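PDB 3GO6: ribokinase RBSK, which probably catalyses the magnesium-dependent transfer of a phosphate group from ATP to O-5 of D-ribose, giving D-ribose 5-phosphate and ADP. Local coordinates for residues F34-L39 against V46-L51; S76-D81 against V103-P108; L134-S139 against V155-A160; V171-A176 against V195-E200. All coordinates share one frame; numbering follows the deposited sequence.

In the fold
From the N terminus the four contacts close one after another, and none nests in or crosses another. Interaction 1 closes the connection from strand 29-35, through the short strand 45-47, to edge strand 50-56 of the four-stranded lid, near the second subunit. Interaction 2 closes a beta-alpha-beta unit through helix 83-94 on the small two-stranded sheet. Interaction 3 lays the loop before strand 146-149 on helix 155-167; its L134 and V137 also touch V103 of interaction 2. Interaction 4 closes a second beta-alpha-beta unit, through helix 183-192, within the large central sheet. Interactions 1 and 4 lie on opposite sides of the chain's centre, about 31 Å apart between centres.

Interaction 1. Residues F34-L39 against V46-L51; sequences FVVDAL and VLAASL
In the four-stranded lid sheet of this PfkB-family kinase, F34 and V35 at the end of strand 29-35 meet A48 to L51, where the chain turns back antiparallel into edge strand 50-56. F34 and L51 form a non-hydrogen-bonded pair whose side chains extend next to each other in a common direction. CG of L51 is anti to its backbone N (chi1 164°), and chi2 of 62° then swings methyl CD1 over the centre of the F34 ring in a CH-pi contact, 3.7 Å from the centroid. A48 CB comes up to the ring's edge, in plane, 3.7 Å from F34 CD1. S50 OG lies 3.4 Å from V35 CB.

Two backbone bonds join the segments. V35 N reaches S50 O from above the carbonyl plane, whereas A49 N gives V35 O a short, 2.6 Å bond nearly along the C=O axis. S50 N is buried here without a partner in the model. Further on, the side chains of V36 and V46 cross at about a right angle, their CG1 methyls touching at 3.9 Å. The second subunit lies alongside: V46 and L47 pair in parallel with one of its strands, and I113 of that subunit packs on F34. Beyond V36 the chains part far enough for one water to span them, accepting from D37 N at 3.1 Å and donating to L47 O at 2.8 Å.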
loop_
_atom_site.group_PDB
_atom_site.type_symbol
_atom_site.label_atom_id
_atom_site.label_comp_id
_atom_site.label_asym_id
_atom_site.label_seq_id
_atom_site.Cartn_x
_atom_site.Cartn_y
_atom_site.Cartn_z
ATOM N N PHE A 34 -0.326 -1.226 7.307
ATOM C CA PHE A 34 -1.202 -2.393 7.265
ATOM C C PHE A 34 -0.901 -3.259 8.482
ATOM O O PHE A 34 0.272 -3.538 8.789
ATOM C CB PHE A 34 -0.918 -3.255 6.032
ATOM C CG PHE A 34 -1.231 -2.594 4.701
ATOM C CD1 PHE A 34 -2.367 -2.959 3.990
ATOM C CD2 PHE A 34 -0.359 -1.665 4.141
ATOM C CE1 PHE A 34 -2.665 -2.388 2.733
ATOM C CE2 PHE A 34 -0.640 -1.074 2.889
ATOM C CZ PHE A 34 -1.793 -1.431 2.187
ATOM N N VAL A 35 -1.954 -3.700 9.167
ATOM C CA VAL A 35 -1.773 -4.672 10.254
ATOM C C VAL A 35 -2.184 -6.048 9.742
ATOM O O VAL A 35 -3.267 -6.196 9.141
ATOM C CB VAL A 35 -2.555 -4.268 11.531
ATOM C CG1 VAL A 35 -2.515 -5.408 12.584
ATOM C CG2 VAL A 35 -1.986 -2.992 12.114
ATOM N N VAL A 36 -1.304 -7.036 9.950
ATOM C CA VAL A 36 -1.526 -8.423 9.535
ATOM C C VAL A 36 -1.270 -9.377 10.721
ATOM O O VAL A 36 -0.720 -8.971 11.753
ATOM C CB VAL A 36 -0.572 -8.833 8.368
ATOM C CG1 VAL A 36 -0.856 -7.984 7.099
ATOM C CG2 VAL A 36 0.895 -8.698 8.782
ATOM N N ASP A 37 -1.673 -10.636 10.580
ATOM C CA ASP A 37 -1.259 -11.641 11.561
ATOM C C ASP A 37 0.213 -12.012 11.342
ATOM O O ASP A 37 1.035 -11.890 12.243
ATOM C CB ASP A 37 -2.144 -12.885 11.480
ATOM C CG ASP A 37 -1.777 -13.913 12.540
ATOM O OD1 ASP A 37 -1.803 -13.568 13.755
ATOM O OD2 ASP A 37 -1.423 -15.047 12.150
ATOM N N ALA A 38 0.537 -12.412 10.117
ATOM C CA ALA A 38 1.902 -12.747 9.725
ATOM C C ALA A 38 2.343 -11.924 8.504
ATOM O O ALA A 38 1.548 -11.683 7.588
ATOM C CB ALA A 38 1.999 -14.236 9.399
ATOM N N LEU A 39 3.606 -11.517 8.476
ATOM C CA LEU A 39 4.149 -10.860 7.280
ATOM C C LEU A 39 4.004 -11.773 6.059
ATOM O O LEU A 39 4.267 -12.986 6.151
ATOM C CB LEU A 39 5.624 -10.478 7.483
ATOM C CG LEU A 39 5.938 -9.555 8.662
ATOM C CD1 LEU A 39 7.441 -9.485 8.907
ATOM C CD2 LEU A 39 5.368 -8.129 8.456
ATOM N N VAL A 46 -2.154 -11.863 1.019
ATOM C CA VAL A 46 -2.538 -11.697 2.404
ATOM C C VAL A 46 -3.598 -10.611 2.539
ATOM O O VAL A 46 -3.517 -9.557 1.887
ATOM C CB VAL A 46 -1.304 -11.372 3.283
ATOM C CG1 VAL A 46 -1.708 -10.997 4.701
ATOM C CG2 VAL A 46 -0.337 -12.566 3.292
ATOM N N LEU A 47 -4.600 -10.890 3.367
ATOM C CA LEU A 47 -5.624 -9.910 3.697
ATOM C C LEU A 47 -5.282 -9.197 4.999
ATOM O O LEU A 47 -5.190 -9.830 6.067
ATOM C CB LEU A 47 -7.010 -10.574 3.780
ATOM C CG LEU A 47 -8.226 -9.698 4.107
ATOM C CD1 LEU A 47 -8.378 -8.499 3.147
ATOM C CD2 LEU A 47 -9.472 -10.578 4.071
ATOM N N ALA A 48 -5.074 -7.880 4.909
ATOM C CA ALA A 48 -4.754 -7.061 6.084
ATOM C C ALA A 48 -5.964 -6.849 6.965
ATOM O O ALA A 48 -7.093 -6.768 6.476
ATOM C CB ALA A 48 -4.194 -5.713 5.675
ATOM N N ALA A 49 -5.712 -6.716 8.265
ATOM C CA ALA A 49 -6.750 -6.449 9.248
ATOM C C ALA A 49 -7.198 -4.979 9.230
ATOM O O ALA A 49 -8.367 -4.666 9.496
ATOM C CB ALA A 49 -6.238 -6.829 10.648
ATOM N N SER A 50 -6.258 -4.078 8.926
ATOM C CA SER A 50 -6.520 -2.640 8.928
ATOM C C SER A 50 -5.510 -1.925 8.033
ATOM O O SER A 50 -4.455 -2.472 7.712
ATOM C CB SER A 50 -6.443 -2.068 10.342
ATOM O OG SER A 50 -5.127 -2.174 10.879
ATOM N N LEU A 51 -5.866 -0.713 7.620
ATOM C CA LEU A 51 -5.007 0.126 6.789
ATOM C C LEU A 51 -5.207 1.571 7.228
ATOM O O LEU A 51 -6.348 2.043 7.354
ATOM C CB LEU A 51 -5.352 -0.032 5.296
ATOM C CG LEU A 51 -4.802 1.048 4.334
ATOM C CD1 LEU A 51 -3.259 1.059 4.352
ATOM C CD2 LEU A 51 -5.314 0.874 2.915
HETATM O O HOH W 1 -3.489 -10.924 8.045
#

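Interaction 2. Residues S76-D81 against V103-P108; sequences SGAFGD and VTVPGP
A78 and F79 run parallel to V103 and T104, and the backbone groups are satisfied in alternation. V103 N donates to G77 O at 3.0 Å, F79 N to V103 O at 2.9 Å, and V105 N to F79 O at 2.8 Å. All three bonds are close to straight. Beyond them the pairing passes into a clasp around D81. Its N donates to G107 O, in the carbonyl plane. Its carboxylate turns back to the same residue, since chi1 of 68° sets CG between the backbone N and the carbonyl carbon, and OD1 accepts from G107 N at 2.8 Å, met from above the carboxylate plane. G107 is thus held at both its N and its O. A water donates to G80 O and also bonds to T104 OG1, which has a second, weak partner in R89; G80 N is taken by OG of S109.

Apolar contact is modest. A78 CB touches V103 CG2 at 3.8 Å and V105 CG2 slightly farther off. T104 CG2 lies 3.7 Å from D81 CB. On the face opposite A78, the F79 ring turns its edge to V103 O and packs among A85, L88 and L92. With helix 83-94 lying between the two short parallel strands in the chain, the arrangement is that of a beta-alpha-beta unit.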
loop_
_atom_site.group_PDB
_atom_site.type_symbol
_atom_site.label_atom_id
_atom_site.label_comp_id
_atom_site.label_asym_id
_atom_site.label_seq_id
_atom_site.Cartn_x
_atom_site.Cartn_y
_atom_site.Cartn_z
ATOM N N SER A 76 14.974 19.849 5.707
ATOM C CA SER A 76 15.290 20.056 4.302
ATOM C C SER A 76 14.991 18.753 3.564
ATOM O O SER A 76 15.581 17.712 3.853
ATOM C CB SER A 76 16.765 20.446 4.150
ATOM O OG SER A 76 17.082 20.643 2.773
ATOM N N GLY A 77 14.043 18.802 2.637
ATOM C CA GLY A 77 13.584 17.614 1.923
ATOM C C GLY A 77 12.789 18.047 0.694
ATOM O O GLY A 77 12.481 19.244 0.526
ATOM N N ALA A 78 12.483 17.081 -0.171
ATOM C CA ALA A 78 11.781 17.356 -1.426
ATOM C C ALA A 78 10.383 16.799 -1.356
ATOM O O ALA A 78 10.207 15.606 -1.104
ATOM C CB ALA A 78 12.531 16.744 -2.587
ATOM N N PHE A 79 9.391 17.670 -1.545
ATOM C CA PHE A 79 7.999 17.265 -1.641
ATOM C C PHE A 79 7.692 17.125 -3.133
ATOM O O PHE A 79 8.339 17.783 -3.950
ATOM C CB PHE A 79 7.072 18.338 -1.053
ATOM C CG PHE A 79 7.219 18.530 0.426
ATOM C CD1 PHE A 79 6.529 17.711 1.314
ATOM C CD2 PHE A 79 8.048 19.531 0.933
ATOM C CE1 PHE A 79 6.660 17.879 2.697
ATOM C CE2 PHE A 79 8.185 19.707 2.316
ATOM C CZ PHE A 79 7.493 18.869 3.200
ATOM N N GLY A 80 6.728 16.280 -3.486
ATOM C CA GLY A 80 6.219 16.225 -4.863
ATOM C C GLY A 80 5.282 17.397 -5.104
ATOM O O GLY A 80 4.987 18.156 -4.166
ATOM N N ASP A 81 4.816 17.563 -6.343
ATOM C CA ASP A 81 3.930 18.691 -6.655
ATOM C C ASP A 81 2.488 18.184 -6.715
ATOM O O ASP A 81 1.738 18.453 -7.654
ATOM C CB ASP A 81 4.406 19.441 -7.933
ATOM C CG ASP A 81 4.258 18.619 -9.213
ATOM O OD1 ASP A 81 4.147 17.369 -9.137
ATOM O OD2 ASP A 81 4.246 19.234 -10.318
ATOM N N VAL A 103 12.042 21.891 -0.791
ATOM C CA VAL A 103 11.774 22.171 -2.190
ATOM C C VAL A 103 10.550 21.379 -2.670
ATOM O O VAL A 103 10.144 20.391 -2.040
ATOM C CB VAL A 103 12.994 21.859 -3.102
ATOM C CG1 VAL A 103 14.173 22.775 -2.798
ATOM C CG2 VAL A 103 13.422 20.401 -2.961
ATOM N N THR A 104 9.957 21.847 -3.770
ATOM C CA THR A 104 8.955 21.081 -4.492
ATOM C C THR A 104 9.616 20.573 -5.766
ATOM O O THR A 104 10.283 21.327 -6.472
ATOM C CB THR A 104 7.714 21.927 -4.774
ATOM O OG1 THR A 104 7.114 22.257 -3.524
ATOM C CG2 THR A 104 6.668 21.145 -5.597
ATOM N N VAL A 105 9.457 19.275 -6.031
ATOM C CA VAL A 105 10.027 18.624 -7.209
ATOM C C VAL A 105 8.858 18.089 -8.055
ATOM O O VAL A 105 7.822 17.730 -7.496
ATOM C CB VAL A 105 11.037 17.520 -6.749
ATOM C CG1 VAL A 105 11.259 16.464 -7.792
ATOM C CG2 VAL A 105 12.377 18.188 -6.372
ATOM N N PRO A 106 8.981 18.092 -9.404
ATOM C CA PRO A 106 7.858 17.554 -10.168
ATOM C C PRO A 106 7.529 16.080 -9.841
ATOM O O PRO A 106 8.423 15.289 -9.548
ATOM C CB PRO A 106 8.333 17.675 -11.629
ATOM C CG PRO A 106 9.367 18.746 -11.608
ATOM C CD PRO A 106 10.056 18.607 -10.281
ATOM N N GLY A 107 6.254 15.723 -9.891
ATOM C CA GLY A 107 5.842 14.327 -9.738
ATOM C C GLY A 107 5.526 13.943 -8.294
ATOM O O GLY A 107 5.423 14.800 -7.414
ATOM N N PRO A 108 5.292 12.646 -8.053
ATOM C CA PRO A 108 4.754 12.218 -6.775
ATOM C C PRO A 108 5.680 12.431 -5.578
ATOM O O PRO A 108 6.912 12.287 -5.682
ATOM C CB PRO A 108 4.492 10.712 -6.992
ATOM C CG PRO A 108 4.402 10.560 -8.486
ATOM C CD PRO A 108 5.402 11.536 -9.018
HETATM O O HOH W 2 4.807 20.546 -2.805
#

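Interaction 3. Residues L134-S139 against V155-A160; sequences LTPVPS and VATALA
T157 OG1 donates to L134 O over 2.5 Å, a short bond from the first turns of helix 155-167 to the loop that precedes strand 146-149. The hydroxyl approaches tilted 24° from the carbonyl plane. With chi1 at -62°, OG1 is anti to T157's own carbonyl carbon, and the same rotation puts CG2 anti to the backbone N, against the leucine: CG2 lies 3.9 Å from L134 CD2, the two side chains crossing at about a right angle. T157 therefore meets L134 with both branches, OG1 on the backbone carbonyl and CG2 on the side chain.

One turn further along the helix, A160 receives the ring of P136, whose CG rests 3.6 Å from A160 CB; CD of the same ring lies 3.9 Å from T157 OG1. Away from the loop, V155, A158 and L159 pack on helix 183-192, while L134 touches V103 of the small parallel sheet. The loop thus lies between helix and sheet without regular structure of its own. Chemically, a buried threonine hydroxyl supplies the one polar link between the segments, spending its proton on a loop carbonyl, and the side chains otherwise meet mainly through carbon.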
loop_
_atom_site.group_PDB
_atom_site.type_symbol
_atom_site.label_atom_id
_atom_site.label_comp_id
_atom_site.label_asym_id
_atom_site.label_seq_id
_atom_site.Cartn_x
_atom_site.Cartn_y
_atom_site.Cartn_z
ATOM N N LEU A 134 16.052 14.987 -4.447
ATOM C CA LEU A 134 16.570 16.048 -3.594
ATOM C C LEU A 134 18.049 16.327 -3.899
ATOM O O LEU A 134 18.904 15.463 -3.692
ATOM C CB LEU A 134 16.396 15.712 -2.101
ATOM C CG LEU A 134 16.886 16.806 -1.140
ATOM C CD1 LEU A 134 16.015 18.054 -1.229
ATOM C CD2 LEU A 134 16.974 16.315 0.314
ATOM N N THR A 135 18.331 17.536 -4.389
ATOM C CA THR A 135 19.698 17.991 -4.642
ATOM C C THR A 135 20.103 18.924 -3.496
ATOM O O THR A 135 19.242 19.414 -2.772
ATOM C CB THR A 135 19.837 18.747 -6.006
ATOM O OG1 THR A 135 18.947 19.867 -6.028
ATOM C CG2 THR A 135 19.528 17.834 -7.178
ATOM N N PRO A 136 21.412 19.147 -3.300
ATOM C CA PRO A 136 21.823 19.954 -2.138
ATOM C C PRO A 136 21.244 21.389 -2.113
ATOM O O PRO A 136 21.470 22.167 -3.038
ATOM C CB PRO A 136 23.351 19.966 -2.238
ATOM C CG PRO A 136 23.699 18.789 -3.109
ATOM C CD PRO A 136 22.565 18.652 -4.073
ATOM N N VAL A 137 20.467 21.703 -1.073
ATOM C CA VAL A 137 19.871 23.039 -0.896
ATOM C C VAL A 137 20.926 23.905 -0.184
ATOM O O VAL A 137 21.426 23.520 0.884
ATOM C CB VAL A 137 18.507 22.978 -0.107
ATOM C CG1 VAL A 137 17.936 24.376 0.166
ATOM C CG2 VAL A 137 17.461 22.117 -0.853
ATOM N N PRO A 138 21.290 25.064 -0.782
ATOM C CA PRO A 138 22.442 25.856 -0.294
ATOM C C PRO A 138 22.525 26.029 1.237
ATOM O O PRO A 138 23.506 25.593 1.859
ATOM C CB PRO A 138 22.281 27.218 -1.010
ATOM C CG PRO A 138 20.900 27.160 -1.699
ATOM C CD PRO A 138 20.647 25.702 -1.947
ATOM N N SER A 139 21.501 26.635 1.832
ATOM C CA SER A 139 21.529 26.935 3.264
ATOM C C SER A 139 20.757 25.896 4.086
ATOM O O SER A 139 20.270 26.197 5.184
ATOM C CB SER A 139 20.994 28.355 3.524
ATOM O OG SER A 139 19.613 28.445 3.191
ATOM N N VAL A 155 22.563 9.671 -1.666
ATOM C CA VAL A 155 23.688 9.702 -0.722
ATOM C C VAL A 155 24.578 10.931 -0.970
ATOM O O VAL A 155 25.092 11.527 -0.028
ATOM C CB VAL A 155 24.500 8.372 -0.685
ATOM C CG1 VAL A 155 25.602 8.457 0.384
ATOM C CG2 VAL A 155 23.575 7.209 -0.341
ATOM N N ALA A 156 24.710 11.338 -2.235
ATOM C CA ALA A 156 25.502 12.534 -2.581
ATOM C C ALA A 156 24.913 13.804 -1.970
ATOM O O ALA A 156 25.641 14.747 -1.660
ATOM C CB ALA A 156 25.617 12.681 -4.087
ATOM N N THR A 157 23.588 13.846 -1.816
ATOM C CA THR A 157 22.940 14.960 -1.116
ATOM C C THR A 157 23.180 14.941 0.403
ATOM O O THR A 157 23.477 15.980 1.000
ATOM C CB THR A 157 21.427 14.993 -1.412
ATOM O OG1 THR A 157 21.240 15.199 -2.820
ATOM C CG2 THR A 157 20.732 16.114 -0.624
ATOM N N ALA A 158 23.027 13.779 1.033
ATOM C CA ALA A 158 23.456 13.586 2.421
ATOM C C ALA A 158 24.916 14.031 2.640
ATOM O O ALA A 158 25.219 14.751 3.594
ATOM C CB ALA A 158 23.290 12.109 2.819
ATOM N N LEU A 159 25.800 13.589 1.737
ATOM C CA LEU A 159 27.234 13.914 1.780
ATOM C C LEU A 159 27.499 15.415 1.692
ATOM O O LEU A 159 28.274 15.949 2.480
ATOM C CB LEU A 159 27.992 13.181 0.658
ATOM C CG LEU A 159 29.507 13.428 0.533
ATOM C CD1 LEU A 159 30.225 12.985 1.795
ATOM C CD2 LEU A 159 30.077 12.697 -0.684
ATOM N N ALA A 160 26.857 16.095 0.745
ATOM C CA ALA A 160 26.960 17.552 0.648
ATOM C C ALA A 160 26.513 18.255 1.922
ATOM O O ALA A 160 27.179 19.174 2.381
ATOM C CB ALA A 160 26.185 18.073 -0.539
#

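Interaction 4. Residues V171-A176 against V195-E200; sequences VVMVNA and VVIANE
V195 fits against M173 and V171: its CB lies 3.9 Å from M173 CG, and its CG2 meets V171 CG1. The methionine chain runs alongside it, then bends at chi3 (-74°), which puts CE back near both V195 methyls. V195 N donates to V172 O at 3.0 Å, and V195 O accepts from V174 N. V196 turns to the other face of the sheet, where its CG1 touches A176 CB at 3.8 Å.

These are neighbouring parallel strands of the central sheet in the ribokinase fold, joined as a beta-alpha-beta unit through helix 183-192 and running 13° apart. I197 returns to the face of M173, and its CD1 lies 3.8 Å from M173 SD, with L254 of helix 246-257 packing on both residues. Its N donates to V174 O at 2.8 Å and its O accepts from A176 N at 2.9 Å. A198 follows, its CB 4.1 Å from that of A176. N199, predicted to bind ATP, is the N-cap of the next helix, with OD1 accepting from E202 N. E200 enters that helix and forms a salt bridge from OE1 to R223.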
loop_
_atom_site.group_PDB
_atom_site.type_symbol
_atom_site.label_atom_id
_atom_site.label_comp_id
_atom_site.label_asym_id
_atom_site.label_seq_id
_atom_site.Cartn_x
_atom_site.Cartn_y
_atom_site.Cartn_z
ATOM N N VAL A 171 27.693 18.748 14.495
ATOM C CA VAL A 171 27.749 17.291 14.536
ATOM C C VAL A 171 27.157 16.665 13.253
ATOM O O VAL A 171 26.039 16.990 12.857
ATOM C CB VAL A 171 26.995 16.744 15.766
ATOM C CG1 VAL A 171 26.979 15.199 15.758
ATOM C CG2 VAL A 171 27.611 17.285 17.051
ATOM N N VAL A 172 27.908 15.771 12.615
ATOM C CA VAL A 172 27.382 14.999 11.493
ATOM C C VAL A 172 26.840 13.663 12.023
ATOM O O VAL A 172 27.595 12.799 12.461
ATOM C CB VAL A 172 28.418 14.774 10.369
ATOM C CG1 VAL A 172 27.830 13.897 9.284
ATOM C CG2 VAL A 172 28.877 16.121 9.778
ATOM N N MET A 173 25.520 13.510 11.968
ATOM C CA MET A 173 24.848 12.320 12.479
ATOM C C MET A 173 24.063 11.657 11.350
ATOM O O MET A 173 23.184 12.287 10.734
ATOM C CB MET A 173 23.939 12.721 13.653
ATOM C CG MET A 173 23.234 11.541 14.374
ATOM S SD MET A 173 22.206 12.064 15.776
ATOM C CE MET A 173 23.462 12.477 16.988
ATOM N N VAL A 174 24.390 10.401 11.058
ATOM C CA VAL A 174 23.809 9.686 9.936
ATOM C C VAL A 174 23.059 8.468 10.437
ATOM O O VAL A 174 23.607 7.634 11.169
ATOM C CB VAL A 174 24.893 9.254 8.891
ATOM C CG1 VAL A 174 24.271 8.475 7.712
ATOM C CG2 VAL A 174 25.661 10.475 8.390
ATOM N N ASN A 175 21.782 8.388 10.074
ATOM C CA ASN A 175 21.050 7.137 10.236
ATOM C C ASN A 175 21.313 6.329 8.988
ATOM O O ASN A 175 20.796 6.654 7.909
ATOM C CB ASN A 175 19.555 7.416 10.445
ATOM C CG ASN A 175 18.742 6.156 10.589
ATOM O OD1 ASN A 175 19.244 5.104 11.045
ATOM N ND2 ASN A 175 17.488 6.238 10.197
ATOM N N ALA A 176 22.146 5.290 9.115
ATOM C CA ALA A 176 22.584 4.499 7.954
ATOM C C ALA A 176 21.503 3.525 7.482
ATOM O O ALA A 176 21.687 2.310 7.522
ATOM C CB ALA A 176 23.897 3.734 8.289
ATOM N N VAL A 195 28.679 10.535 14.125
ATOM C CA VAL A 195 27.794 9.562 14.780
ATOM C C VAL A 195 27.055 8.837 13.678
ATOM O O VAL A 195 26.580 9.481 12.734
ATOM C CB VAL A 195 26.721 10.273 15.684
ATOM C CG1 VAL A 195 25.847 9.260 16.459
ATOM C CG2 VAL A 195 27.369 11.244 16.634
ATOM N N VAL A 196 26.978 7.507 13.783
ATOM C CA VAL A 196 26.168 6.708 12.887
ATOM C C VAL A 196 25.218 5.886 13.733
ATOM O O VAL A 196 25.638 5.265 14.724
ATOM C CB VAL A 196 26.994 5.789 11.956
ATOM C CG1 VAL A 196 26.071 4.939 11.099
ATOM C CG2 VAL A 196 27.873 6.633 11.050
ATOM N N ILE A 197 23.937 5.916 13.349
ATOM C CA ILE A 197 22.879 5.156 14.026
ATOM C C ILE A 197 22.422 4.129 13.045
ATOM O O ILE A 197 22.096 4.453 11.895
ATOM C CB ILE A 197 21.679 6.063 14.411
ATOM C CG1 ILE A 197 22.155 7.236 15.277
ATOM C CG2 ILE A 197 20.548 5.250 15.107
ATOM C CD1 ILE A 197 21.160 8.429 15.315
ATOM N N ALA A 198 22.394 2.874 13.481
ATOM C CA ALA A 198 22.008 1.791 12.591
ATOM C C ALA A 198 21.602 0.578 13.391
ATOM O O ALA A 198 22.084 0.398 14.498
ATOM C CB ALA A 198 23.157 1.438 11.660
ATOM N N ASN A 199 20.709 -0.248 12.855
ATOM C CA ASN A 199 20.495 -1.566 13.469
ATOM C C ASN A 199 21.691 -2.484 13.141
ATOM O O ASN A 199 22.610 -2.066 12.428
ATOM C CB ASN A 199 19.114 -2.176 13.112
ATOM C CG ASN A 199 18.971 -2.559 11.647
ATOM O OD1 ASN A 199 19.932 -2.924 10.958
ATOM N ND2 ASN A 199 17.741 -2.509 11.170
ATOM N N GLU A 200 21.699 -3.709 13.657
ATOM C CA GLU A 200 22.869 -4.587 13.452
ATOM C C GLU A 200 23.144 -4.872 11.978
ATOM O O GLU A 200 24.287 -4.758 11.528
ATOM C CB GLU A 200 22.767 -5.885 14.275
ATOM C CG GLU A 200 22.932 -5.656 15.783
ATOM C CD GLU A 200 24.360 -5.865 16.314
ATOM O OE1 GLU A 200 25.360 -5.629 15.582
ATOM O OE2 GLU A 200 24.483 -6.267 17.494
#